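Local coordinates for PbSGBP-B lipoprotein (Prevotella bryantii B14, PDB 6D2Y) that probably binds polysaccharides at the cell surface as a lipoprotein encoded in a polysaccharide utilization locus, and carries a bound magnesium ion, at residues 223-237 with 293-305. Residues are numbered along the deposited sequence; the frame is centred on the assembly and turned at random.
Sequences LFDFDTPNSVTNEVL and YASHPRLCDVADF. With MG (magnesium ion), chain B.
E235 bonds to S295 and H296 at the polar end of a two-part contact, in which the end of strand 222-224 and the loop after it pack on the 293-305 loop, within the β-sandwich domain whose family is named for xyloglucan binding. At the apolar end L223, F224 and L237 lie against P297, the weakly bonded helical turn about 299-302 and the A303-F305 residues after it. E235 OE1 accepts the backbone N of H296 at 2.8 Å through its syn lone pair, in a nearly straight bond. E235 OE2 takes the hydroxyl OG of S295 at 2.7 Å. The anti lone pair of OE1 receives T233 OG1. That hydroxyl accepts in turn from N230 ND2, in the plane of the amide, while N230 OD1 collects two backbone N atoms from one face, an Asx turn to V232 extended to an Asx motif by T233. E235 O accepts from both N230 N and N230 ND2, closing the turn. With chi1 at 64°, T233 sets OG1 between its backbone N and carbonyl carbon, leaving CG2 against the carbonyl oxygens of Y293 and A294 and OG1 3.3 Å from P297 CD.

The apolar part starts where L237 CD2 meets P297 CD at 3.9 Å; L237 CD1 reaches L299 and V302. L299 crosses F224 at about a right angle, its CD2 lying 3.5 Å from F224 CZ. L223 CD2 touches A303 CB at 3.6 Å and approaches the F305 ring at its edge. Y282 and L424, from neighbouring strands, also pack on L299. Next along the chain from F224, D225 O and D227 OD2 bind magnesium, with S255, N257 and D452 completing the protein ligands.

Both carboxylate oxygens of E235 are thus engaged by donors, which would be expected to stabilise its anionic form and fix the rotation of the group, tying the N230-E235 turn to the S295 hydroxyl and the H296 backbone N.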
ATOM      1  N   LEU A 223       4.610   9.908  13.976  1.00 53.85           N
ATOM      2  CA  LEU A 223       5.879  10.596  14.202  1.00 52.68           C
ATOM      3  C   LEU A 223       5.774  12.109  14.071  1.00 51.97           C
ATOM      4  O   LEU A 223       6.251  12.841  14.948  1.00 52.66           O
ATOM      5  CB  LEU A 223       6.962  10.076  13.244  1.00 53.91           C
ATOM      6  CG  LEU A 223       7.138   8.556  13.166  1.00 50.54           C
ATOM      7  CD1 LEU A 223       7.479   8.126  11.753  1.00 51.67           C
ATOM      8  CD2 LEU A 223       8.208   8.097  14.139  1.00 47.27           C
ATOM      9  N   PHE A 224       5.169  12.606  12.991  1.00 47.94           N
ATOM     10  CA  PHE A 224       4.984  14.045  12.787  1.00 45.56           C
ATOM     11  C   PHE A 224       3.568  14.273  12.266  1.00 41.73           C
ATOM     12  O   PHE A 224       3.292  14.015  11.093  1.00 44.57           O
ATOM     13  CB  PHE A 224       5.998  14.620  11.804  1.00 43.29           C
ATOM     14  CG  PHE A 224       7.429  14.323  12.138  1.00 44.80           C
ATOM     15  CD1 PHE A 224       8.035  13.164  11.689  1.00 44.63           C
ATOM     16  CD2 PHE A 224       8.184  15.230  12.861  1.00 49.64           C
ATOM     17  CE1 PHE A 224       9.359  12.898  11.981  1.00 50.59           C
ATOM     18  CE2 PHE A 224       9.508  14.973  13.155  1.00 47.90           C
ATOM     19  CZ  PHE A 224      10.097  13.806  12.715  1.00 51.41           C
ATOM     20  N   ASP A 225       2.677  14.752  13.130  1.00 38.08           N
ATOM     21  CA  ASP A 225       1.440  15.376  12.677  1.00 43.44           C
ATOM     22  C   ASP A 225       1.490  16.889  12.828  1.00 47.48           C
ATOM     23  O   ASP A 225       0.546  17.576  12.426  1.00 49.10           O
ATOM     24  CB  ASP A 225       0.231  14.796  13.425  1.00 41.10           C
ATOM     25  CG  ASP A 225       0.125  15.286  14.858  1.00 50.47           C
ATOM     26  OD1 ASP A 225       1.141  15.740  15.425  1.00 45.69           O
ATOM     27  OD2 ASP A 225      -0.982  15.194  15.429  1.00 51.84           O
ATOM     28  N   PHE A 226       2.576  17.408  13.406  1.00 40.57           N
ATOM     29  CA  PHE A 226       2.866  18.835  13.536  1.00 39.09           C
ATOM     30  C   PHE A 226       1.844  19.565  14.396  1.00 36.75           C
ATOM     31  O   PHE A 226       1.756  20.794  14.346  1.00 42.27           O
ATOM     32  CB  PHE A 226       2.992  19.498  12.160  1.00 41.41           C
ATOM     33  CG  PHE A 226       3.999  18.829  11.271  1.00 41.91           C
ATOM     34  CD1 PHE A 226       5.353  19.037  11.466  1.00 40.79           C
ATOM     35  CD2 PHE A 226       3.597  17.974  10.258  1.00 44.00           C
ATOM     36  CE1 PHE A 226       6.287  18.416  10.661  1.00 36.44           C
ATOM     37  CE2 PHE A 226       4.530  17.348   9.450  1.00 40.51           C
ATOM     38  CZ  PHE A 226       5.877  17.569   9.657  1.00 45.05           C
ATOM     39  N   ASP A 227       1.087  18.828  15.208  1.00 40.80           N
ATOM     40  CA  ASP A 227       0.063  19.430  16.050  1.00 42.50           C
ATOM     41  C   ASP A 227       0.109  18.873  17.467  1.00 42.17           C
ATOM     42  O   ASP A 227       0.016  19.628  18.440  1.00 46.74           O
ATOM     43  CB  ASP A 227      -1.324  19.204  15.443  1.00 46.76           C
ATOM     44  CG  ASP A 227      -1.469  19.827  14.066  1.00 48.91           C
ATOM     45  OD1 ASP A 227      -1.205  21.040  13.928  1.00 49.02           O
ATOM     46  OD2 ASP A 227      -1.847  19.101  13.120  1.00 48.79           O
ATOM     47  N   THR A 228       0.255  17.554  17.595  1.00 36.88           N
ATOM     48  CA  THR A 228       0.159  16.886  18.890  1.00 38.07           C
ATOM     49  C   THR A 228       1.545  16.705  19.499  1.00 48.23           C
ATOM     50  O   THR A 228       2.465  16.257  18.804  1.00 49.19           O
ATOM     51  CB  THR A 228      -0.517  15.528  18.746  1.00 44.96           C
ATOM     52  OG1 THR A 228      -1.571  15.618  17.778  1.00 52.68           O
ATOM     53  CG2 THR A 228      -1.092  15.067  20.078  1.00 43.67           C
ATOM     54  N   PRO A 229       1.735  17.037  20.776  1.00 50.83           N
ATOM     55  CA  PRO A 229       3.046  16.823  21.401  1.00 43.45           C
ATOM     56  C   PRO A 229       3.352  15.341  21.546  1.00 43.58           C
ATOM     57  O   PRO A 229       2.492  14.543  21.924  1.00 46.45           O
ATOM     58  CB  PRO A 229       2.903  17.504  22.768  1.00 42.60           C
ATOM     59  CG  PRO A 229       1.437  17.500  23.038  1.00 54.21           C
ATOM     60  CD  PRO A 229       0.775  17.667  21.699  1.00 52.19           C
ATOM     61  N   ASN A 230       4.594  14.978  21.235  1.00 44.08           N
ATOM     62  CA  ASN A 230       4.999  13.583  21.299  1.00 47.91           C
ATOM     63  C   ASN A 230       4.949  13.074  22.738  1.00 53.54           C
ATOM     64  O   ASN A 230       5.010  13.838  23.705  1.00 56.16           O
ATOM     65  CB  ASN A 230       6.401  13.401  20.710  1.00 50.27           C
ATOM     66  CG  ASN A 230       7.500  13.692  21.713  1.00 55.82           C
ATOM     67  OD1 ASN A 230       7.915  12.812  22.469  1.00 58.07           O
ATOM     68  ND2 ASN A 230       7.983  14.931  21.721  1.00 54.22           N
ATOM     69  N   SER A 231       4.836  11.753  22.867  1.00 55.58           N
ATOM     70  CA  SER A 231       4.554  11.127  24.152  1.00 61.55           C
ATOM     71  C   SER A 231       5.753  11.090  25.090  1.00 70.29           C
ATOM     72  O   SER A 231       5.568  10.877  26.292  1.00 79.78           O
ATOM     73  CB  SER A 231       4.042   9.702  23.931  1.00 64.00           C
ATOM     74  OG  SER A 231       4.380   8.864  25.022  1.00 80.91           O
ATOM     75  N   VAL A 232       6.964  11.288  24.585  1.00 65.91           N
ATOM     76  CA  VAL A 232       8.173  11.109  25.383  1.00 69.89           C
ATOM     77  C   VAL A 232       8.666  12.428  25.964  1.00 65.88           C
ATOM     78  O   VAL A 232       8.841  12.551  27.175  1.00 75.49           O
ATOM     79  CB  VAL A 232       9.271  10.420  24.542  1.00 69.95           C
ATOM     80  CG1 VAL A 232      10.510  10.177  25.383  1.00 72.57           C
ATOM     81  CG2 VAL A 232       8.747   9.105  23.978  1.00 69.15           C
ATOM     82  N   THR A 233       8.883  13.439  25.122  1.00 59.77           N
ATOM     83  CA  THR A 233       9.422  14.713  25.579  1.00 61.18           C
ATOM     84  C   THR A 233       8.386  15.824  25.637  1.00 59.36           C
ATOM     85  O   THR A 233       8.745  16.964  25.949  1.00 53.92           O
ATOM     86  CB  THR A 233      10.589  15.146  24.682  1.00 59.10           C
ATOM     87  OG1 THR A 233      10.119  15.373  23.346  1.00 51.95           O
ATOM     88  CG2 THR A 233      11.669  14.075  24.663  1.00 57.82           C
ATOM     89  N   ASN A 234       7.116  15.526  25.352  1.00 60.55           N
ATOM     90  CA  ASN A 234       6.044  16.523  25.385  1.00 58.20           C
ATOM     91  C   ASN A 234       6.341  17.685  24.435  1.00 52.61           C
ATOM     92  O   ASN A 234       6.086  18.851  24.743  1.00 50.77           O
ATOM     93  CB  ASN A 234       5.801  17.029  26.810  1.00 65.24           C
ATOM     94  CG  ASN A 234       4.490  17.780  26.951  1.00 70.89           C
ATOM     95  OD1 ASN A 234       3.600  17.661  26.108  1.00 73.18           O
ATOM     96  ND2 ASN A 234       4.368  18.563  28.016  1.00 70.68           N
ATOM     97  N   GLU A 235       6.888  17.364  23.267  1.00 48.49           N
ATOM     98  CA  GLU A 235       7.210  18.356  22.253  1.00 45.03           C
ATOM     99  C   GLU A 235       6.459  18.042  20.967  1.00 43.52           C
ATOM    100  O   GLU A 235       6.275  16.875  20.612  1.00 44.39           O
ATOM    101  CB  GLU A 235       8.716  18.399  21.965  1.00 47.77           C
ATOM    102  CG  GLU A 235       9.556  19.015  23.073  1.00 52.17           C
ATOM    103  CD  GLU A 235      11.044  18.904  22.797  1.00 51.52           C
ATOM    104  OE1 GLU A 235      11.536  17.765  22.651  1.00 51.88           O
ATOM    105  OE2 GLU A 235      11.719  19.953  22.721  1.00 52.43           O
ATOM    106  N   VAL A 236       6.022  19.092  20.278  1.00 43.81           N
ATOM    107  CA  VAL A 236       5.461  18.963  18.940  1.00 42.33           C
ATOM    108  C   VAL A 236       6.639  19.004  17.975  1.00 44.33           C
ATOM    109  O   VAL A 236       7.220  20.061  17.724  1.00 38.67           O
ATOM    110  CB  VAL A 236       4.433  20.055  18.643  1.00 40.55           C
ATOM    111  CG1 VAL A 236       3.713  19.757  17.334  1.00 34.40           C
ATOM    112  CG2 VAL A 236       3.437  20.163  19.784  1.00 34.11           C
ATOM    113  N   LEU A 237       7.000  17.841  17.439  1.00 44.22           N
ATOM    114  CA  LEU A 237       8.178  17.741  16.591  1.00 38.46           C
ATOM    115  C   LEU A 237       7.975  18.495  15.283  1.00 44.45           C
ATOM    116  O   LEU A 237       6.880  18.504  14.709  1.00 49.33           O
ATOM    117  CB  LEU A 237       8.503  16.278  16.304  1.00 33.11           C
ATOM    118  CG  LEU A 237       8.634  15.360  17.518  1.00 40.82           C
ATOM    119  CD1 LEU A 237       8.993  13.950  17.074  1.00 44.56           C
ATOM    120  CD2 LEU A 237       9.672  15.904  18.488  1.00 40.41           C
ATOM    121  N   TYR A 293      18.578  13.344  25.066  1.00 59.49           N
ATOM    122  CA  TYR A 293      17.362  13.358  24.253  1.00 53.59           C
ATOM    123  C   TYR A 293      16.149  13.803  25.065  1.00 56.52           C
ATOM    124  O   TYR A 293      15.013  13.426  24.762  1.00 54.49           O
ATOM    125  CB  TYR A 293      17.107  12.000  23.594  1.00 53.61           C
ATOM    126  CG  TYR A 293      18.220  11.562  22.675  1.00 59.67           C
ATOM    127  CD1 TYR A 293      18.429  12.194  21.455  1.00 53.28           C
ATOM    128  CD2 TYR A 293      19.070  10.522  23.029  1.00 63.11           C
ATOM    129  CE1 TYR A 293      19.452  11.798  20.614  1.00 63.10           C
ATOM    130  CE2 TYR A 293      20.095  10.121  22.195  1.00 60.93           C
ATOM    131  CZ  TYR A 293      20.282  10.761  20.989  1.00 61.81           C
ATOM    132  OH  TYR A 293      21.302  10.361  20.158  1.00 67.17           O
ATOM    133  N   ALA A 294      16.383  14.604  26.108  1.00 55.34           N
ATOM    134  CA  ALA A 294      15.282  15.251  26.810  1.00 54.73           C
ATOM    135  C   ALA A 294      14.554  16.243  25.916  1.00 59.52           C
ATOM    136  O   ALA A 294      13.389  16.559  26.176  1.00 62.90           O
ATOM    137  CB  ALA A 294      15.796  15.953  28.068  1.00 47.98           C
ATOM    138  N   SER A 295      15.222  16.740  24.878  1.00 59.35           N
ATOM    139  CA  SER A 295      14.612  17.553  23.838  1.00 54.79           C
ATOM    140  C   SER A 295      14.970  16.949  22.488  1.00 49.16           C
ATOM    141  O   SER A 295      16.118  16.551  22.266  1.00 44.48           O
ATOM    142  CB  SER A 295      15.081  19.011  23.918  1.00 56.63           C
ATOM    143  OG  SER A 295      14.401  19.818  22.973  1.00 56.39           O
ATOM    144  N   HIS A 296      13.978  16.877  21.595  1.00 44.83           N
ATOM    145  CA  HIS A 296      14.099  16.243  20.286  1.00 42.67           C
ATOM    146  C   HIS A 296      14.480  14.775  20.436  1.00 42.73           C
ATOM    147  O   HIS A 296      15.636  14.406  20.193  1.00 47.91           O
ATOM    148  CB  HIS A 296      15.125  16.969  19.413  1.00 48.86           C
ATOM    149  CG  HIS A 296      14.809  18.412  19.179  1.00 53.80           C
ATOM    150  ND1 HIS A 296      15.734  19.304  18.681  1.00 56.27           N
ATOM    151  CD2 HIS A 296      13.670  19.118  19.369  1.00 54.50           C
ATOM    152  CE1 HIS A 296      15.180  20.499  18.577  1.00 57.26           C
ATOM    153  NE2 HIS A 296      13.928  20.413  18.987  1.00 56.63           N
ATOM    154  N   PRO A 297      13.542  13.910  20.812  1.00 41.89           N
ATOM    155  CA  PRO A 297      13.884  12.502  21.032  1.00 43.88           C
ATOM    156  C   PRO A 297      14.175  11.781  19.727  1.00 49.28           C
ATOM    157  O   PRO A 297      13.851  12.249  18.631  1.00 47.28           O
ATOM    158  CB  PRO A 297      12.629  11.937  21.701  1.00 45.73           C
ATOM    159  CG  PRO A 297      11.521  12.780  21.151  1.00 43.38           C
ATOM    160  CD  PRO A 297      12.097  14.161  20.965  1.00 41.99           C
ATOM    161  N   ARG A 298      14.802  10.616  19.862  1.00 46.20           N
ATOM    162  CA  ARG A 298      14.995   9.738  18.718  1.00 49.17           C
ATOM    163  C   ARG A 298      13.643   9.248  18.216  1.00 48.52           C
ATOM    164  O   ARG A 298      12.742   8.944  19.002  1.00 50.13           O
ATOM    165  CB  ARG A 298      15.887   8.555  19.102  1.00 55.16           C
ATOM    166  CG  ARG A 298      17.361   8.914  19.224  1.00 57.92           C
ATOM    167  CD  ARG A 298      18.100   8.036  20.227  1.00 57.52           C
ATOM    168  NE  ARG A 298      18.077   6.621  19.867  1.00 60.77           N
ATOM    169  CZ  ARG A 298      17.567   5.664  20.636  1.00 66.62           C
ATOM    170  NH1 ARG A 298      17.043   5.966  21.817  1.00 76.87           N
ATOM    171  NH2 ARG A 298      17.588   4.403  20.230  1.00 63.12           N
ATOM    172  N   LEU A 299      13.496   9.182  16.891  1.00 47.77           N
ATOM    173  CA  LEU A 299      12.216   8.776  16.323  1.00 51.60           C
ATOM    174  C   LEU A 299      11.872   7.334  16.677  1.00 55.38           C
ATOM    175  O   LEU A 299      10.691   6.984  16.766  1.00 58.95           O
ATOM    176  CB  LEU A 299      12.231   8.971  14.808  1.00 44.82           C
ATOM    177  CG  LEU A 299      12.325  10.429  14.362  1.00 43.05           C
ATOM    178  CD1 LEU A 299      12.374  10.521  12.851  1.00 41.64           C
ATOM    179  CD2 LEU A 299      11.153  11.228  14.911  1.00 49.82           C
ATOM    180  N   CYS A 300      12.883   6.490  16.896  1.00 56.90           N
ATOM    181  CA  CYS A 300      12.626   5.107  17.279  1.00 58.71           C
ATOM    182  C   CYS A 300      12.075   4.989  18.695  1.00 63.43           C
ATOM    183  O   CYS A 300      11.562   3.926  19.061  1.00 67.96           O
ATOM    184  CB  CYS A 300      13.902   4.279  17.149  1.00 58.93           C
ATOM    185  SG  CYS A 300      15.316   4.957  18.043  1.00 65.32           S
ATOM    186  N   ASP A 301      12.179   6.046  19.498  1.00 63.16           N
ATOM    187  CA  ASP A 301      11.544   6.084  20.807  1.00 61.19           C
ATOM    188  C   ASP A 301      10.154   6.700  20.766  1.00 63.00           C
ATOM    189  O   ASP A 301       9.376   6.509  21.707  1.00 63.77           O
ATOM    190  CB  ASP A 301      12.413   6.867  21.798  1.00 63.29           C
ATOM    191  CG  ASP A 301      13.691   6.139  22.154  1.00 62.89           C
ATOM    192  OD1 ASP A 301      13.678   4.889  22.190  1.00 64.93           O
ATOM    193  OD2 ASP A 301      14.711   6.817  22.398  1.00 65.56           O
ATOM    194  N   VAL A 302       9.829   7.435  19.701  1.00 59.91           N
ATOM    195  CA  VAL A 302       8.502   8.024  19.567  1.00 57.76           C
ATOM    196  C   VAL A 302       7.511   7.005  19.017  1.00 56.37           C
ATOM    197  O   VAL A 302       6.356   6.948  19.454  1.00 60.79           O
ATOM    198  CB  VAL A 302       8.575   9.287  18.691  1.00 53.57           C
ATOM    199  CG1 VAL A 302       7.180   9.814  18.384  1.00 52.23           C
ATOM    200  CG2 VAL A 302       9.411  10.354  19.379  1.00 44.00           C
ATOM    201  N   ALA A 303       7.944   6.186  18.062  1.00 51.89           N
ATOM    202  CA  ALA A 303       7.127   5.119  17.506  1.00 57.37           C
ATOM    203  C   ALA A 303       7.938   3.832  17.461  1.00 63.31           C
ATOM    204  O   ALA A 303       9.172   3.851  17.431  1.00 71.72           O
ATOM    205  CB  ALA A 303       6.612   5.468  16.102  1.00 58.93           C
ATOM    206  N   ASP A 304       7.229   2.705  17.455  1.00 57.53           N
ATOM    207  CA  ASP A 304       7.873   1.399  17.516  1.00 62.88           C
ATOM    208  C   ASP A 304       8.301   0.959  16.121  1.00 62.63           C
ATOM    209  O   ASP A 304       7.459   0.749  15.243  1.00 63.76           O
ATOM    210  CB  ASP A 304       6.935   0.368  18.138  1.00 68.49           C
ATOM    211  CG  ASP A 304       7.633  -0.944  18.436  1.00 80.28           C
ATOM    212  OD1 ASP A 304       8.049  -1.149  19.595  1.00 86.91           O
ATOM    213  OD2 ASP A 304       7.769  -1.767  17.506  1.00 85.71           O
ATOM    214  N   PHE A 305       9.609   0.805  15.925  1.00 69.39           N
ATOM    215  CA  PHE A 305      10.171   0.376  14.653  1.00 68.21           C
ATOM    216  C   PHE A 305      10.623  -1.079  14.670  1.00 69.28           C
ATOM    217  O   PHE A 305      11.276  -1.521  13.719  1.00 73.14           O
ATOM    218  CB  PHE A 305      11.346   1.275  14.263  1.00 65.56           C
ATOM    219  CG  PHE A 305      10.937   2.609  13.704  1.00 58.32           C
ATOM    220  CD1 PHE A 305      10.684   3.681  14.544  1.00 56.34           C
ATOM    221  CD2 PHE A 305      10.818   2.794  12.336  1.00 49.49           C
ATOM    222  CE1 PHE A 305      10.314   4.910  14.031  1.00 56.36           C
ATOM    223  CE2 PHE A 305      10.452   4.020  11.817  1.00 42.61           C
ATOM    224  CZ  PHE A 305      10.198   5.080  12.664  1.00 49.19           C
TER
HETATM  225 MG    MG B 501      -1.324  18.046  10.976  1.00 26.21          MG
HETATM  226  O   HOH W   1      -2.208  16.317  11.514  1.00 35.06           O